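Side-chain contacts in response regulator protein (Burkholderia pseudomallei, PDB 3RQI), which probably acts as the phosphorylation-controlled response regulator of a two-component signalling system, joining a CheY-like receiver domain to a Fis-type helix-turn-helix domain that may bind DNA: residues K8-I13 / R25-R30; E17-T22 / L106-N111; A33-H38 / L44-A49; S68-L73 / V95-D100. All coordinates share one frame; numbering follows the deposited sequence.

Interaction 1 of 4, residues K8-I13 / R25-R30; sequences KNFLVI and RGLERR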
loop_
_atom_site.group_PDB
_atom_site.type_symbol
_atom_site.label_atom_id
_atom_site.label_comp_id
_atom_site.label_asym_id
_atom_site.label_seq_id
_atom_site.Cartn_x
_atom_site.Cartn_y
_atom_site.Cartn_z
ATOM N N LYS A 8 12.467 24.109 -9.613
ATOM C CA LYS A 8 12.055 23.546 -8.334
ATOM C C LYS A 8 10.692 24.034 -7.881
ATOM O O LYS A 8 10.521 24.435 -6.725
ATOM C CB LYS A 8 13.104 23.847 -7.267
ATOM C CG LYS A 8 14.384 23.020 -7.426
ATOM C CD LYS A 8 15.544 23.560 -6.565
ATOM C CE LYS A 8 15.444 23.129 -5.103
ATOM N NZ LYS A 8 16.660 23.489 -4.312
ATOM N N ASN A 9 9.733 24.019 -8.798
ATOM C CA ASN A 9 8.362 24.403 -8.478
ATOM C C ASN A 9 7.607 23.228 -7.850
ATOM O O ASN A 9 7.582 22.149 -8.408
ATOM C CB ASN A 9 7.658 24.903 -9.745
ATOM C CG ASN A 9 8.324 26.158 -10.312
ATOM O OD1 ASN A 9 8.390 27.193 -9.650
ATOM N ND2 ASN A 9 8.817 26.062 -11.534
ATOM N N PHE A 10 6.989 23.476 -6.693
ATOM C CA PHE A 10 6.340 22.461 -5.886
ATOM C C PHE A 10 4.883 22.865 -5.632
ATOM O O PHE A 10 4.622 23.998 -5.184
ATOM C CB PHE A 10 7.121 22.404 -4.547
ATOM C CG PHE A 10 7.022 21.091 -3.828
ATOM C CD1 PHE A 10 8.159 20.331 -3.574
ATOM C CD2 PHE A 10 5.785 20.643 -3.349
ATOM C CE1 PHE A 10 8.061 19.094 -2.899
ATOM C CE2 PHE A 10 5.682 19.440 -2.659
ATOM C CZ PHE A 10 6.815 18.657 -2.433
ATOM N N LEU A 11 3.943 21.953 -5.876
ATOM C CA LEU A 11 2.498 22.180 -5.550
ATOM C C LEU A 11 2.108 21.305 -4.362
ATOM O O LEU A 11 2.198 20.093 -4.441
ATOM C CB LEU A 11 1.640 21.805 -6.741
ATOM C CG LEU A 11 0.087 21.951 -6.567
ATOM C CD1 LEU A 11 -0.367 23.342 -6.153
ATOM C CD2 LEU A 11 -0.691 21.490 -7.827
ATOM N N VAL A 12 1.684 21.954 -3.297
ATOM C CA VAL A 12 1.200 21.264 -2.095
ATOM C C VAL A 12 -0.332 21.290 -2.105
ATOM O O VAL A 12 -0.907 22.358 -1.993
ATOM C CB VAL A 12 1.779 21.932 -0.818
ATOM C CG1 VAL A 12 1.045 21.380 0.422
ATOM C CG2 VAL A 12 3.338 21.709 -0.716
ATOM N N ILE A 13 -0.957 20.121 -2.191
ATOM C CA ILE A 13 -2.441 20.041 -2.196
ATOM C C ILE A 13 -2.883 19.401 -0.879
ATOM O O ILE A 13 -2.721 18.190 -0.671
ATOM C CB ILE A 13 -2.939 19.177 -3.360
ATOM C CG1 ILE A 13 -2.452 19.778 -4.701
ATOM C CG2 ILE A 13 -4.497 19.082 -3.310
ATOM C CD1 ILE A 13 -2.515 18.759 -5.854
ATOM N N ARG A 25 6.838 26.392 3.986
ATOM C CA ARG A 25 7.988 27.112 4.509
ATOM C C ARG A 25 9.238 26.260 4.553
ATOM O O ARG A 25 10.301 26.757 4.219
ATOM C CB ARG A 25 7.672 27.714 5.859
ATOM C CG ARG A 25 6.684 28.859 5.742
ATOM C CD ARG A 25 6.512 29.579 7.096
ATOM N NE ARG A 25 5.900 28.710 8.110
ATOM C CZ ARG A 25 4.591 28.463 8.204
ATOM N NH1 ARG A 25 4.148 27.661 9.149
ATOM N NH2 ARG A 25 3.719 29.028 7.366
ATOM N N GLY A 26 9.126 24.987 4.956
ATOM C CA GLY A 26 10.301 24.085 4.986
ATOM C C GLY A 26 10.884 23.832 3.589
ATOM O O GLY A 26 12.107 23.824 3.398
ATOM N N LEU A 27 10.011 23.676 2.607
ATOM C CA LEU A 27 10.469 23.527 1.219
ATOM C C LEU A 27 11.133 24.808 0.691
ATOM O O LEU A 27 12.171 24.746 0.005
ATOM C CB LEU A 27 9.289 23.143 0.331
ATOM C CG LEU A 27 8.797 21.704 0.534
ATOM C CD1 LEU A 27 7.392 21.536 -0.082
ATOM C CD2 LEU A 27 9.752 20.640 0.002
ATOM N N GLU A 28 10.550 25.963 1.002
ATOM C CA GLU A 28 11.112 27.250 0.568
ATOM C C GLU A 28 12.520 27.435 1.139
ATOM O O GLU A 28 13.406 27.892 0.431
ATOM C CB GLU A 28 10.219 28.429 0.947
ATOM C CG GLU A 28 8.948 28.482 0.174
ATOM C CD GLU A 28 7.838 29.262 0.870
ATOM O OE1 GLU A 28 8.000 29.717 2.030
ATOM O OE2 GLU A 28 6.765 29.401 0.252
ATOM N N ARG A 29 12.740 27.035 2.390
ATOM C CA ARG A 29 14.087 27.153 2.986
ATOM C C ARG A 29 15.101 26.282 2.249
ATOM O O ARG A 29 16.306 26.521 2.339
ATOM C CB ARG A 29 14.096 26.787 4.480
ATOM C CG ARG A 29 13.362 27.781 5.387
ATOM C CD ARG A 29 13.656 27.529 6.882
ATOM N NE ARG A 29 13.009 26.324 7.414
ATOM C CZ ARG A 29 11.746 26.252 7.844
ATOM N NH1 ARG A 29 10.949 27.317 7.816
ATOM N NH2 ARG A 29 11.276 25.104 8.308
ATOM N N ARG A 30 14.602 25.282 1.518
ATOM C CA ARG A 30 15.453 24.411 0.708
ATOM C C ARG A 30 15.490 24.848 -0.752
ATOM O O ARG A 30 16.009 24.143 -1.627
ATOM C CB ARG A 30 14.989 22.962 0.842
ATOM C CG ARG A 30 15.385 22.362 2.167
ATOM C CD ARG A 30 14.496 21.216 2.597
ATOM N NE ARG A 30 14.907 20.695 3.906
ATOM C CZ ARG A 30 14.515 21.170 5.090
ATOM N NH1 ARG A 30 13.660 22.189 5.196
ATOM N NH2 ARG A 30 14.985 20.606 6.196
#
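The apolar part of this contact is L27 laid over the ring of F10. Methyl CD1 of L27 stands 3.5 Å from the centroid of the F10 ring and only 1° off its normal, a CH-pi contact in which one methyl is centred on the face and lies almost equally far from all six ring carbons. The other methyl, CD2 of L27, leans toward one side of the same ring and comes to 3.7 Å from F10 CE1. With CG anti to its backbone N (chi1 -155°), the phenylalanine carries its ring toward the helix. There the ring's face meets L27, and the two side chains cross at about a right angle. V12, two residues further along the strand and facing the same way, adds a looser touch, its CG2 lying 4.1 Å from L27 CD1.

The polar part lies toward the surface. NZ of K8 donates to the backbone carbonyl oxygen of R30 at 2.8 Å and in the carbonyl plane. A bend at chi3 (80°) in an otherwise extended lysine chain brings the ammonium to that oxygen, and Y32 gives K8 a cation-pi neighbour as well. R30 itself folds back, NH1 bonding to G26 O at 2.9 Å from above the carbonyl plane.

Strand 9-13 and helix 17-29 are the first two elements of a beta-alpha-beta unit that strand 33-37 completes, as in other CheY-like receiver domains. V34 of that strand touches both V12 and L27, T56 of strand 54-56 packs on F10 and V12, and V112 and L116 of helix 112-118 cover L27.

Interaction 2 of 4, residues E17-T22 / L106-N111; sequences EVFAGT and LAKPAN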
loop_
_atom_site.group_PDB
_atom_site.type_symbol
_atom_site.label_atom_id
_atom_site.label_comp_id
_atom_site.label_asym_id
_atom_site.label_seq_id
_atom_site.Cartn_x
_atom_site.Cartn_y
_atom_site.Cartn_z
ATOM N N GLU A 17 -4.606 24.126 5.988
ATOM C CA GLU A 17 -3.779 25.225 5.528
ATOM C C GLU A 17 -2.598 25.469 6.459
ATOM O O GLU A 17 -1.568 26.003 6.049
ATOM C CB GLU A 17 -4.626 26.505 5.356
ATOM C CG GLU A 17 -5.879 26.289 4.485
ATOM C CD GLU A 17 -6.716 27.534 4.227
ATOM O OE1 GLU A 17 -6.222 28.674 4.401
ATOM O OE2 GLU A 17 -7.881 27.350 3.821
ATOM N N VAL A 18 -2.753 25.067 7.718
ATOM C CA VAL A 18 -1.665 25.204 8.691
ATOM C C VAL A 18 -0.550 24.209 8.383
ATOM O O VAL A 18 0.633 24.569 8.217
ATOM C CB VAL A 18 -2.202 25.038 10.115
ATOM C CG1 VAL A 18 -1.046 25.073 11.112
ATOM C CG2 VAL A 18 -3.258 26.140 10.475
ATOM N N PHE A 19 -0.915 22.939 8.255
ATOM C CA PHE A 19 0.016 21.936 7.806
ATOM C C PHE A 19 0.656 22.328 6.471
ATOM O O PHE A 19 1.854 22.197 6.312
ATOM C CB PHE A 19 -0.691 20.574 7.687
ATOM C CG PHE A 19 0.163 19.513 7.072
ATOM C CD1 PHE A 19 1.011 18.763 7.882
ATOM C CD2 PHE A 19 0.156 19.292 5.703
ATOM C CE1 PHE A 19 1.815 17.785 7.338
ATOM C CE2 PHE A 19 0.996 18.298 5.152
ATOM C CZ PHE A 19 1.808 17.578 5.981
ATOM N N ALA A 20 -0.149 22.830 5.544
ATOM C CA ALA A 20 0.354 23.118 4.217
ATOM C C ALA A 20 1.378 24.247 4.268
ATOM O O ALA A 20 2.415 24.213 3.580
ATOM C CB ALA A 20 -0.804 23.451 3.272
ATOM N N GLY A 21 1.107 25.235 5.112
ATOM C CA GLY A 21 2.045 26.348 5.309
ATOM C C GLY A 21 3.365 25.955 5.933
ATOM O O GLY A 21 4.434 26.433 5.543
ATOM N N THR A 22 3.308 25.062 6.915
ATOM C CA THR A 22 4.538 24.571 7.543
ATOM C C THR A 22 5.406 23.805 6.532
ATOM O O THR A 22 6.639 23.949 6.496
ATOM C CB THR A 22 4.151 23.705 8.764
ATOM O OG1 THR A 22 3.513 24.548 9.754
ATOM C CG2 THR A 22 5.374 23.051 9.391
ATOM N N LEU A 106 3.352 8.234 1.019
ATOM C CA LEU A 106 3.911 8.319 2.385
ATOM C C LEU A 106 2.850 8.649 3.416
ATOM O O LEU A 106 1.947 9.475 3.181
ATOM C CB LEU A 106 4.954 9.425 2.455
ATOM C CG LEU A 106 6.407 9.223 2.042
ATOM C CD1 LEU A 106 7.125 10.477 2.594
ATOM C CD2 LEU A 106 6.978 7.938 2.629
ATOM N N ALA A 107 2.934 7.955 4.555
ATOM C CA ALA A 107 2.113 8.322 5.719
ATOM C C ALA A 107 2.623 9.569 6.431
ATOM O O ALA A 107 3.848 9.723 6.650
ATOM C CB ALA A 107 2.055 7.147 6.707
ATOM N N LYS A 108 1.692 10.468 6.782
ATOM C CA LYS A 108 1.965 11.497 7.781
ATOM C C LYS A 108 2.114 10.824 9.177
ATOM O O LYS A 108 1.470 9.793 9.453
ATOM C CB LYS A 108 0.857 12.554 7.858
ATOM C CG LYS A 108 0.600 13.363 6.595
ATOM C CD LYS A 108 -0.580 14.303 6.827
ATOM C CE LYS A 108 -0.879 15.142 5.564
ATOM N NZ LYS A 108 -2.233 15.730 5.733
ATOM N N PRO A 109 2.971 11.378 10.028
ATOM C CA PRO A 109 3.814 12.536 9.791
ATOM C C PRO A 109 5.119 12.144 9.090
ATOM O O PRO A 109 5.665 11.047 9.303
ATOM C CB PRO A 109 4.094 13.077 11.221
ATOM C CG PRO A 109 4.002 11.949 12.051
ATOM C CD PRO A 109 3.056 10.939 11.437
ATOM N N ALA A 110 5.572 13.042 8.228
ATOM C CA ALA A 110 6.837 12.879 7.515
ATOM C C ALA A 110 7.518 14.224 7.591
ATOM O O ALA A 110 6.836 15.248 7.658
ATOM C CB ALA A 110 6.568 12.499 6.034
ATOM N N ASN A 111 8.848 14.245 7.598
ATOM C CA ASN A 111 9.562 15.514 7.544
ATOM C C ASN A 111 9.918 15.882 6.121
ATOM O O ASN A 111 9.755 15.080 5.194
ATOM C CB ASN A 111 10.799 15.540 8.489
ATOM C CG ASN A 111 11.829 14.457 8.174
ATOM O OD1 ASN A 111 12.150 14.179 7.018
ATOM N ND2 ASN A 111 12.396 13.875 9.223
#
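The ammonium of K108 is gripped from several directions: NZ makes a salt bridge with OD2 of D14, a hydrogen bond to the phosphoryl oxygen OP1 of the aspartyl phosphate at position 58, and a cation-pi contact with the ring of F19. In the last of these, NZ of K108 lies 4.3 Å from the centroid of the F19 ring and 17° off its normal, over the face but displaced toward the rim. The carbon next to it shares that face. CE of K108 sits 4.0 Å from the F19 ring centroid, a CH-pi contact, and 3.7 Å from both CZ and CE2 of F19.

F19 and K108 approach from opposite directions, one from the first turns of helix 17-29 and the other from the loop that follows strand 104-107. The lysine chain is extended beyond CG, which carries its charged end over one face of the phenylalanine ring. A chi1 of 173° swings the F19 ring out from the helix to meet the lysine. L85 of strand 81-86 touches both side chains.

The peptide bond between K108 and P109 is cis, the hallmark Lys-Pro junction of receiver domains. Its carbonyl side also meets the partner subunit, where Q174 NE2 of the second subunit bonds to K108 O.

Carboxylate, phosphoryl oxygen and aromatic face together fix the position of the ammonium. That position is consistent with the lysine of CheY-like receivers that contacts the phosphoryl group, and the ring restricts where its methylene chain can lie.

Interaction 3 of 4, residues A33-H38 / L44-A49; sequences AVRQAH and LKLAGA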
loop_
_atom_site.group_PDB
_atom_site.type_symbol
_atom_site.label_atom_id
_atom_site.label_comp_id
_atom_site.label_asym_id
_atom_site.label_seq_id
_atom_site.Cartn_x
_atom_site.Cartn_y
_atom_site.Cartn_z
ATOM N N ALA A 33 10.085 26.743 -4.882
ATOM C CA ALA A 33 9.086 27.787 -5.010
ATOM C C ALA A 33 7.767 27.030 -4.866
ATOM O O ALA A 33 7.481 26.179 -5.700
ATOM C CB ALA A 33 9.171 28.411 -6.387
ATOM N N VAL A 34 6.971 27.347 -3.842
ATOM C CA VAL A 34 5.796 26.514 -3.476
ATOM C C VAL A 34 4.473 27.244 -3.670
ATOM O O VAL A 34 4.333 28.434 -3.288
ATOM C CB VAL A 34 5.891 26.071 -1.975
ATOM C CG1 VAL A 34 4.778 25.098 -1.577
ATOM C CG2 VAL A 34 7.273 25.428 -1.678
ATOM N N ARG A 35 3.525 26.553 -4.295
ATOM C CA ARG A 35 2.113 26.989 -4.335
ATOM C C ARG A 35 1.298 25.990 -3.541
ATOM O O ARG A 35 1.654 24.804 -3.470
ATOM C CB ARG A 35 1.599 27.057 -5.779
ATOM C CG ARG A 35 2.378 28.043 -6.649
ATOM C CD ARG A 35 2.197 29.472 -6.123
ATOM N NE ARG A 35 0.859 29.946 -6.458
ATOM C CZ ARG A 35 0.591 30.796 -7.454
ATOM N NH1 ARG A 35 1.576 31.316 -8.172
ATOM N NH2 ARG A 35 -0.662 31.165 -7.705
ATOM N N GLN A 36 0.205 26.472 -2.926
ATOM C CA GLN A 36 -0.671 25.616 -2.129
ATOM C C GLN A 36 -2.087 25.624 -2.754
ATOM O O GLN A 36 -2.576 26.668 -3.223
ATOM C CB GLN A 36 -0.796 26.161 -0.698
ATOM C CG GLN A 36 0.485 26.201 0.129
ATOM C CD GLN A 36 0.192 26.828 1.491
ATOM O OE1 GLN A 36 -0.837 26.535 2.118
ATOM N NE2 GLN A 36 1.037 27.758 1.903
ATOM N N ALA A 37 -2.748 24.479 -2.717
ATOM C CA ALA A 37 -4.150 24.343 -3.086
ATOM C C ALA A 37 -4.846 23.626 -1.942
ATOM O O ALA A 37 -4.311 22.627 -1.441
ATOM C CB ALA A 37 -4.285 23.517 -4.373
ATOM N N HIS A 38 -6.022 24.115 -1.548
ATOM C CA HIS A 38 -6.690 23.587 -0.339
ATOM C C HIS A 38 -7.935 22.801 -0.665
ATOM O O HIS A 38 -8.600 22.283 0.238
ATOM C CB HIS A 38 -6.994 24.719 0.672
ATOM C CG HIS A 38 -5.785 25.542 0.982
ATOM N ND1 HIS A 38 -5.799 26.924 0.962
ATOM C CD2 HIS A 38 -4.519 25.177 1.278
ATOM C CE1 HIS A 38 -4.586 27.370 1.241
ATOM N NE2 HIS A 38 -3.785 26.335 1.415
ATOM N N LEU A 44 -6.838 22.019 -9.411
ATOM C CA LEU A 44 -6.948 21.980 -10.890
ATOM C C LEU A 44 -6.637 23.311 -11.562
ATOM O O LEU A 44 -6.038 23.337 -12.660
ATOM C CB LEU A 44 -8.322 21.433 -11.306
ATOM C CG LEU A 44 -8.517 19.971 -10.880
ATOM C CD1 LEU A 44 -9.945 19.546 -11.150
ATOM C CD2 LEU A 44 -7.557 19.009 -11.574
ATOM N N LYS A 45 -7.026 24.403 -10.906
ATOM C CA LYS A 45 -6.714 25.773 -11.377
ATOM C C LYS A 45 -5.196 25.959 -11.452
ATOM O O LYS A 45 -4.653 26.270 -12.507
ATOM C CB LYS A 45 -7.328 26.803 -10.409
ATOM C CG LYS A 45 -7.363 28.217 -10.910
ATOM C CD LYS A 45 -8.532 28.994 -10.265
ATOM C CE LYS A 45 -8.512 30.459 -10.599
ATOM N NZ LYS A 45 -9.632 31.185 -9.900
ATOM N N LEU A 46 -4.522 25.713 -10.339
ATOM C CA LEU A 46 -3.062 25.813 -10.310
ATOM C C LEU A 46 -2.332 24.881 -11.278
ATOM O O LEU A 46 -1.397 25.316 -11.979
ATOM C CB LEU A 46 -2.538 25.614 -8.874
ATOM C CG LEU A 46 -2.631 26.912 -8.069
ATOM C CD1 LEU A 46 -2.581 26.587 -6.561
ATOM C CD2 LEU A 46 -1.555 27.986 -8.435
ATOM N N ALA A 47 -2.755 23.605 -11.304
ATOM C CA ALA A 47 -2.114 22.583 -12.131
ATOM C C ALA A 47 -2.380 22.811 -13.616
ATOM O O ALA A 47 -1.729 22.212 -14.480
ATOM C CB ALA A 47 -2.554 21.168 -11.683
ATOM N N GLY A 48 -3.340 23.706 -13.907
ATOM C CA GLY A 48 -3.624 24.109 -15.297
ATOM C C GLY A 48 -2.944 25.397 -15.687
ATOM O O GLY A 48 -3.041 25.819 -16.866
ATOM N N ALA A 49 -2.257 26.029 -14.724
ATOM C CA ALA A 49 -1.715 27.365 -14.967
ATOM C C ALA A 49 -0.191 27.445 -14.984
ATOM O O ALA A 49 0.374 28.311 -15.621
ATOM C CB ALA A 49 -2.286 28.361 -13.945
#
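Strand 33-37 runs past one side of helix 40-47, the nearest CA atoms being those of A37 and L46, 7.5 Å apart. The strand is an outermost one of the parallel receiver-domain sheet, and the helix, next in the chain, packs on it. L46 carries nearly the whole contact, and its two methyls are set to different tasks. CD1 meets the strand itself: it lies 3.3 Å from the carbonyl oxygen of Q36, a close approach of methyl to oxygen, and 4.1 Å from CB of A37, which points toward the helix. CD2 meets the arginine instead. It sits over one face of the guanidinium of R35, 3.4 Å from NH2 and 3.7 Å from both NE and CZ of that residue.

R35 reaches this place through a curled chain rather than an extended one. Bends at chi2 (-64°) and chi3 (-74°) swing the guanidinium round until its flat side meets the leucine, which comes in roughly perpendicular to the arginine chain. A long, weak ion pair links R35 NH1 to E50.

The CB of Q36 points away from the helix, so its side chain serves the opposite side of the strand, where A20 of helix 17-29 lies. There OE1 of Q36 accepts a nearly straight hydrogen bond from NE2 of H38 at 3.0 Å, in the plane of the imidazole ring though tilted from the carbonyl plane of the amide. H38 NE2 therefore carries a proton.

No hydrogen bond joins the two segments. The contact rests on van der Waals packing of leucine methyls against a carbonyl oxygen, an alanine methyl and a charged, flat, solvent-facing guanidinium.

Interaction 4 of 4, residues S68-L73 / V95-D100; sequences SLIAPL and VQAVKD. With SO4 (sulfate ion), chain D.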
loop_
_atom_site.group_PDB
_atom_site.type_symbol
_atom_site.label_atom_id
_atom_site.label_comp_id
_atom_site.label_asym_id
_atom_site.label_seq_id
_atom_site.Cartn_x
_atom_site.Cartn_y
_atom_site.Cartn_z
ATOM N N SER A 68 -9.007 11.098 -6.499
ATOM C CA SER A 68 -9.641 11.458 -7.779
ATOM C C SER A 68 -8.864 12.521 -8.555
ATOM O O SER A 68 -9.104 12.728 -9.761
ATOM C CB SER A 68 -11.083 11.921 -7.523
ATOM O OG SER A 68 -11.099 13.256 -6.989
ATOM N N LEU A 69 -7.940 13.202 -7.872
ATOM C CA LEU A 69 -7.120 14.242 -8.507
ATOM C C LEU A 69 -5.904 13.674 -9.218
ATOM O O LEU A 69 -5.328 14.324 -10.082
ATOM C CB LEU A 69 -6.614 15.289 -7.485
ATOM C CG LEU A 69 -7.543 16.369 -6.974
ATOM C CD1 LEU A 69 -6.775 17.204 -5.919
ATOM C CD2 LEU A 69 -7.963 17.240 -8.190
ATOM N N ILE A 70 -5.505 12.452 -8.876
ATOM C CA ILE A 70 -4.189 11.992 -9.337
ATOM C C ILE A 70 -4.115 11.831 -10.877
ATOM O O ILE A 70 -3.170 12.329 -11.512
ATOM C CB ILE A 70 -3.808 10.703 -8.635
ATOM C CG1 ILE A 70 -3.641 10.981 -7.136
ATOM C CG2 ILE A 70 -2.494 10.165 -9.249
ATOM C CD1 ILE A 70 -3.577 9.706 -6.254
ATOM N N ALA A 71 -5.085 11.135 -11.472
ATOM C CA ALA A 71 -5.100 10.998 -12.935
ATOM C C ALA A 71 -5.133 12.348 -13.694
ATOM O O ALA A 71 -4.328 12.539 -14.614
ATOM C CB ALA A 71 -6.256 10.046 -13.406
ATOM N N PRO A 72 -6.053 13.270 -13.324
ATOM C CA PRO A 72 -6.065 14.588 -13.998
ATOM C C PRO A 72 -4.746 15.367 -13.813
ATOM O O PRO A 72 -4.284 16.029 -14.740
ATOM C CB PRO A 72 -7.225 15.329 -13.347
ATOM C CG PRO A 72 -7.947 14.376 -12.494
ATOM C CD PRO A 72 -7.260 13.056 -12.497
ATOM N N LEU A 73 -4.135 15.257 -12.642
ATOM C CA LEU A 73 -2.850 15.876 -12.402
ATOM C C LEU A 73 -1.759 15.288 -13.302
ATOM O O LEU A 73 -0.935 16.011 -13.840
ATOM C CB LEU A 73 -2.458 15.749 -10.927
ATOM C CG LEU A 73 -3.183 16.610 -9.894
ATOM C CD1 LEU A 73 -2.764 16.194 -8.481
ATOM C CD2 LEU A 73 -2.890 18.131 -10.114
ATOM N N VAL A 95 -2.467 1.190 -3.365
ATOM C CA VAL A 95 -2.659 0.437 -4.625
ATOM C C VAL A 95 -3.366 1.346 -5.648
ATOM O O VAL A 95 -2.842 1.489 -6.769
ATOM C CB VAL A 95 -3.483 -0.866 -4.362
ATOM C CG1 VAL A 95 -3.945 -1.515 -5.681
ATOM C CG2 VAL A 95 -2.675 -1.890 -3.533
ATOM N N GLN A 96 -4.523 1.956 -5.301
ATOM C CA GLN A 96 -5.262 2.726 -6.288
ATOM C C GLN A 96 -4.506 3.995 -6.695
ATOM O O GLN A 96 -4.519 4.370 -7.872
ATOM C CB GLN A 96 -6.671 3.049 -5.788
ATOM C CG GLN A 96 -7.599 3.612 -6.887
ATOM C CD GLN A 96 -7.737 2.598 -8.020
ATOM O OE1 GLN A 96 -7.947 1.406 -7.769
ATOM N NE2 GLN A 96 -7.595 3.061 -9.262
ATOM N N ALA A 97 -3.844 4.632 -5.731
ATOM C CA ALA A 97 -3.080 5.837 -6.065
ATOM C C ALA A 97 -2.002 5.591 -7.110
ATOM O O ALA A 97 -1.794 6.420 -8.038
ATOM C CB ALA A 97 -2.451 6.451 -4.808
ATOM N N VAL A 98 -1.341 4.446 -6.992
ATOM C CA VAL A 98 -0.276 4.119 -7.949
ATOM C C VAL A 98 -0.904 3.796 -9.291
ATOM O O VAL A 98 -0.397 4.201 -10.350
ATOM C CB VAL A 98 0.631 2.963 -7.425
ATOM C CG1 VAL A 98 1.627 2.519 -8.534
ATOM C CG2 VAL A 98 1.295 3.364 -6.132
ATOM N N LYS A 99 -2.048 3.097 -9.297
ATOM C CA LYS A 99 -2.702 2.824 -10.580
ATOM C C LYS A 99 -3.084 4.114 -11.315
ATOM O O LYS A 99 -3.027 4.190 -12.547
ATOM C CB LYS A 99 -3.972 1.971 -10.378
ATOM C CG LYS A 99 -3.749 0.545 -9.935
ATOM C CD LYS A 99 -5.073 -0.206 -10.056
ATOM C CE LYS A 99 -4.926 -1.638 -9.606
ATOM N NZ LYS A 99 -6.148 -2.413 -9.894
ATOM N N ASP A 100 -3.465 5.134 -10.533
ATOM C CA ASP A 100 -3.927 6.433 -11.031
ATOM C C ASP A 100 -2.768 7.292 -11.554
ATOM O O ASP A 100 -3.001 8.301 -12.259
ATOM C CB ASP A 100 -4.657 7.201 -9.900
ATOM C CG ASP A 100 -6.006 6.594 -9.527
ATOM O OD1 ASP A 100 -6.514 5.719 -10.244
ATOM O OD2 ASP A 100 -6.537 6.992 -8.465
HETATM S S SO4 D . -8.449 -2.766 -12.859
HETATM O O1 SO4 D . -9.019 -3.453 -11.727
HETATM O O2 SO4 D . -9.540 -2.221 -13.679
HETATM O O3 SO4 D . -7.583 -1.692 -12.359
HETATM O O4 SO4 D . -7.643 -3.672 -13.689
#
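A backbone carbonyl, rather than a side-chain tip, forms the centre of this helix pair: O of D100 faces CA of A71 at 3.5 Å in a CA-H...O contact whose angle at the hydrogen is 131°. The CA atoms of these two residues are just 5.1 Å apart. The same oxygen lies 3.6 Å from CG2 of I70.

I70 uses its two branches separately. CG2, anti to the backbone N, rests against D100, touching its CB at 3.7 Å. The longer branch carries CD1 to CB of A97, also at 3.7 Å, one turn back along helix 91-100. The carboxylate of D100 turns to its own helix instead, where OD1 accepts a bond of 3.0 Å from NE2 of Q96, coming from above the carboxylate plane. K99 extends away from helix 67-76 and gives a hydrogen bond from NZ to O3 of a sulfate ion at 2.9 Å, a sulfate probably from the crystallisation liquor and also held by N122 and R81 of the second subunit.

The short segments run nearly parallel, crossing at -17° with their axes 8.7 Å apart. Both helices lie against strand 81-86 of the receiver-domain sheet, whose V84 packs on I70 and A97, and L67 lies beside A97 and D100. L69 and L73 pack on I13 of strand 9-13 and also touch helix 40-47, while V95 and V98 meet V98 of the second subunit.

Overall arrangement
All four contacts belong to the receiver domain, but they occupy different places in it. Interaction 1 is the buried one, built on methyl-to-ring packing; interactions 3 and 4 are partly buried, with methyl groups set against polar backbone or guanidinium atoms and no hydrogen bond between their segments. Interaction 2 lies at the surface and is the one centred on a cation-pi contact, next to the phosphorylated aspartate and the calcium ion. Interactions 1 and 2 share helix 17-29, where V12 meets A20. Interactions 1 and 3 use neighbouring strands of the parallel sheet, probably hydrogen-bonded from V12 to R35 and A37. Interactions 3 and 4 meet where A47 packs on L73, and interactions 2 and 4 both touch the second subunit.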